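Local structure of 350aa long hypothetical aspartate-semialdehyde dehydrogenase (Sulfolobus tokodaii, 2EP5) at residues Leu177-Gly182 / Val242-Val247. The protein probably catalyses the NADP-dependent interconversion of malonyl-CoA and malonate semialdehyde, and belongs to the aspartate-semialdehyde dehydrogenase family. Numbering follows the deposited sequence.
Sequences LQAVSG and VGHMGV
The active-site end of two neighbouring antiparallel strands, 171-178 and 244-251, in the mixed sheet of the dimerisation domain illustrates how the ends of two inner strands can present a predicted catalytic side chain. The strands are joined at L177 and M245, a hydrogen-bonded pair: L177 N donates to M245 O (2.7 Å), and M245 N returns a nearly straight bond to L177 O in the carbonyl plane, at 165° at the hydrogen. On the face carrying these two residues L177 CB lies 4.2 Å from M245 CB, and L177 packs on L177 of a second subunit. The other face carries Q178 and H244, the predicted proton acceptor. With CG beside its backbone N (chi1 -76°), H244 swings its imidazole across the neighbouring strand. Q178 CB sits over one ring face, 3.6 Å from the centroid of the H244 ring, in a CH-pi contact displaced toward the ND1-CE1 side of the ring. Beyond CG the Q178 chain runs extended past the ring, its amide tilted 44° to the imidazole and held by T176 and E204. Next to the ring edge the strand gives way to a turn, where A179 N lies 3.1 Å from H244 ND1 and makes a weak, bent hydrogen bond to G243 O. G182 CA approaches CE1 of H244 at 4.2 Å, so closely that a CB on G182 would collide with the ring. An alanine at H244 would remove the imidazole, the proposed proton acceptor, and would probably loosen the packing against Q178 CB and the turn at A179 and G182. Buried H244 NE2 has no modelled partner, and the side chain lies about 4 Å (nearest atoms) from that of C151, the predicted acyl-thioester nucleophile; this chemistry is consistent with a base positioned to activate the thiol.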
ATOM      1  N   LEU A 177      11.390   7.975  11.000  1.00 18.34           N
ATOM      2  CA  LEU A 177      10.531   7.469   9.937  1.00 20.32           C
ATOM      3  C   LEU A 177       9.137   7.969  10.306  1.00 22.12           C
ATOM      4  O   LEU A 177       8.522   7.493  11.259  1.00 23.62           O
ATOM      5  CB  LEU A 177      10.580   5.941   9.873  1.00 19.74           C
ATOM      6  CG  LEU A 177      11.914   5.338   9.398  1.00 20.29           C
ATOM      7  CD1 LEU A 177      12.905   5.355  10.533  1.00 23.25           C
ATOM      8  CD2 LEU A 177      11.713   3.899   8.937  1.00 23.76           C
ATOM      9  N   GLN A 178       8.646   8.939   9.541  1.00 21.45           N
ATOM     10  CA  GLN A 178       7.369   9.562   9.829  1.00 21.03           C
ATOM     11  C   GLN A 178       6.194   9.197   8.941  1.00 20.73           C
ATOM     12  O   GLN A 178       6.290   9.180   7.709  1.00 20.85           O
ATOM     13  CB  GLN A 178       7.580  11.079   9.861  1.00 19.71           C
ATOM     14  CG  GLN A 178       8.816  11.413  10.691  1.00 20.23           C
ATOM     15  CD  GLN A 178       9.105  12.889  10.838  1.00 19.34           C
ATOM     16  OE1 GLN A 178      10.232  13.269  11.157  1.00 20.27           O
ATOM     17  NE2 GLN A 178       8.101  13.728  10.626  1.00 17.82           N
ATOM     18  N   ALA A 179       5.077   8.915   9.600  1.00 20.00           N
ATOM     19  CA  ALA A 179       3.841   8.538   8.932  1.00 20.66           C
ATOM     20  C   ALA A 179       3.316   9.653   8.047  1.00 20.19           C
ATOM     21  O   ALA A 179       3.646  10.826   8.229  1.00 20.54           O
ATOM     22  CB  ALA A 179       2.789   8.162   9.969  1.00 19.70           C
ATOM     23  N   VAL A 180       2.495   9.270   7.079  1.00 20.18           N
ATOM     24  CA  VAL A 180       1.903  10.220   6.152  1.00 21.05           C
ATOM     25  C   VAL A 180       1.007  11.242   6.859  1.00 22.34           C
ATOM     26  O   VAL A 180       1.030  12.428   6.528  1.00 22.57           O
ATOM     27  CB  VAL A 180       1.068   9.474   5.076  1.00 20.51           C
ATOM     28  CG1 VAL A 180       0.228  10.455   4.283  1.00 20.21           C
ATOM     29  CG2 VAL A 180       1.997   8.721   4.138  1.00 20.74           C
ATOM     30  N   SER A 181       0.219  10.784   7.830  1.00 22.69           N
ATOM     31  CA  SER A 181      -0.694  11.672   8.545  1.00 23.47           C
ATOM     32  C   SER A 181       0.022  12.885   9.109  1.00 23.48           C
ATOM     33  O   SER A 181      -0.590  13.931   9.294  1.00 23.73           O
ATOM     34  CB  SER A 181      -1.414  10.928   9.679  1.00 22.44           C
ATOM     35  OG  SER A 181      -0.524  10.541  10.708  1.00 21.33           O
ATOM     36  N   GLY A 182       1.316  12.740   9.381  1.00 25.41           N
ATOM     37  CA  GLY A 182       2.096  13.845   9.916  1.00 25.20           C
ATOM     38  C   GLY A 182       2.023  15.082   9.038  1.00 26.25           C
ATOM     39  O   GLY A 182       2.303  16.186   9.486  1.00 26.69           O
ATOM     40  N   VAL A 242      -0.328   6.296  10.681  1.00 19.15           N
ATOM     41  CA  VAL A 242      -0.065   6.976  11.936  1.00 18.96           C
ATOM     42  C   VAL A 242       1.079   6.354  12.695  1.00 20.13           C
ATOM     43  O   VAL A 242       1.214   5.130  12.736  1.00 20.56           O
ATOM     44  CB  VAL A 242      -1.310   6.937  12.850  1.00 19.03           C
ATOM     45  CG1 VAL A 242      -1.068   7.797  14.096  1.00 16.97           C
ATOM     46  CG2 VAL A 242      -2.539   7.404  12.069  1.00 17.23           C
ATOM     47  N   GLY A 243       1.897   7.204  13.311  1.00 21.50           N
ATOM     48  CA  GLY A 243       3.018   6.715  14.090  1.00 21.57           C
ATOM     49  C   GLY A 243       4.362   7.128  13.531  1.00 23.15           C
ATOM     50  O   GLY A 243       4.664   6.861  12.362  1.00 23.80           O
ATOM     51  N   HIS A 244       5.151   7.806  14.362  1.00 21.59           N
ATOM     52  CA  HIS A 244       6.487   8.254  13.992  1.00 22.35           C
ATOM     53  C   HIS A 244       7.511   7.381  14.701  1.00 23.99           C
ATOM     54  O   HIS A 244       7.502   7.254  15.930  1.00 23.79           O
ATOM     55  CB  HIS A 244       6.720   9.705  14.413  1.00 21.51           C
ATOM     56  CG  HIS A 244       6.048  10.707  13.529  1.00 20.36           C
ATOM     57  ND1 HIS A 244       5.396  10.354  12.367  1.00 18.26           N
ATOM     58  CD2 HIS A 244       5.938  12.053  13.631  1.00 16.71           C
ATOM     59  CE1 HIS A 244       4.915  11.440  11.790  1.00 18.78           C
ATOM     60  NE2 HIS A 244       5.231  12.484  12.536  1.00 19.01           N
ATOM     61  N   MET A 245       8.392   6.773  13.920  1.00 23.46           N
ATOM     62  CA  MET A 245       9.422   5.929  14.483  1.00 24.11           C
ATOM     63  C   MET A 245      10.741   6.697  14.460  1.00 24.21           C
ATOM     64  O   MET A 245      10.968   7.545  13.589  1.00 24.56           O
ATOM     65  CB  MET A 245       9.538   4.635  13.674  1.00 25.41           C
ATOM     66  CG  MET A 245      10.643   3.705  14.158  1.00 32.54           C
ATOM     67  SD  MET A 245      10.415   2.006  13.589  1.00 38.08           S
ATOM     68  CE  MET A 245       8.847   1.620  14.358  1.00 34.30           C
ATOM     69  N   GLY A 246      11.604   6.409  15.427  1.00 23.06           N
ATOM     70  CA  GLY A 246      12.886   7.077  15.484  1.00 20.75           C
ATOM     71  C   GLY A 246      13.993   6.147  15.937  1.00 21.59           C
ATOM     72  O   GLY A 246      13.858   5.455  16.953  1.00 21.74           O
ATOM     73  N   VAL A 247      15.075   6.102  15.165  1.00 19.35           N
ATOM     74  CA  VAL A 247      16.225   5.286  15.521  1.00 19.22           C
ATOM     75  C   VAL A 247      17.215   6.268  16.125  1.00 19.09           C
ATOM     76  O   VAL A 247      17.743   7.145  15.432  1.00 16.89           O
ATOM     77  CB  VAL A 247      16.875   4.619  14.297  1.00 20.45           C
ATOM     78  CG1 VAL A 247      18.086   3.800  14.736  1.00 18.67           C
ATOM     79  CG2 VAL A 247      15.868   3.735  13.603  1.00 22.83           C
TER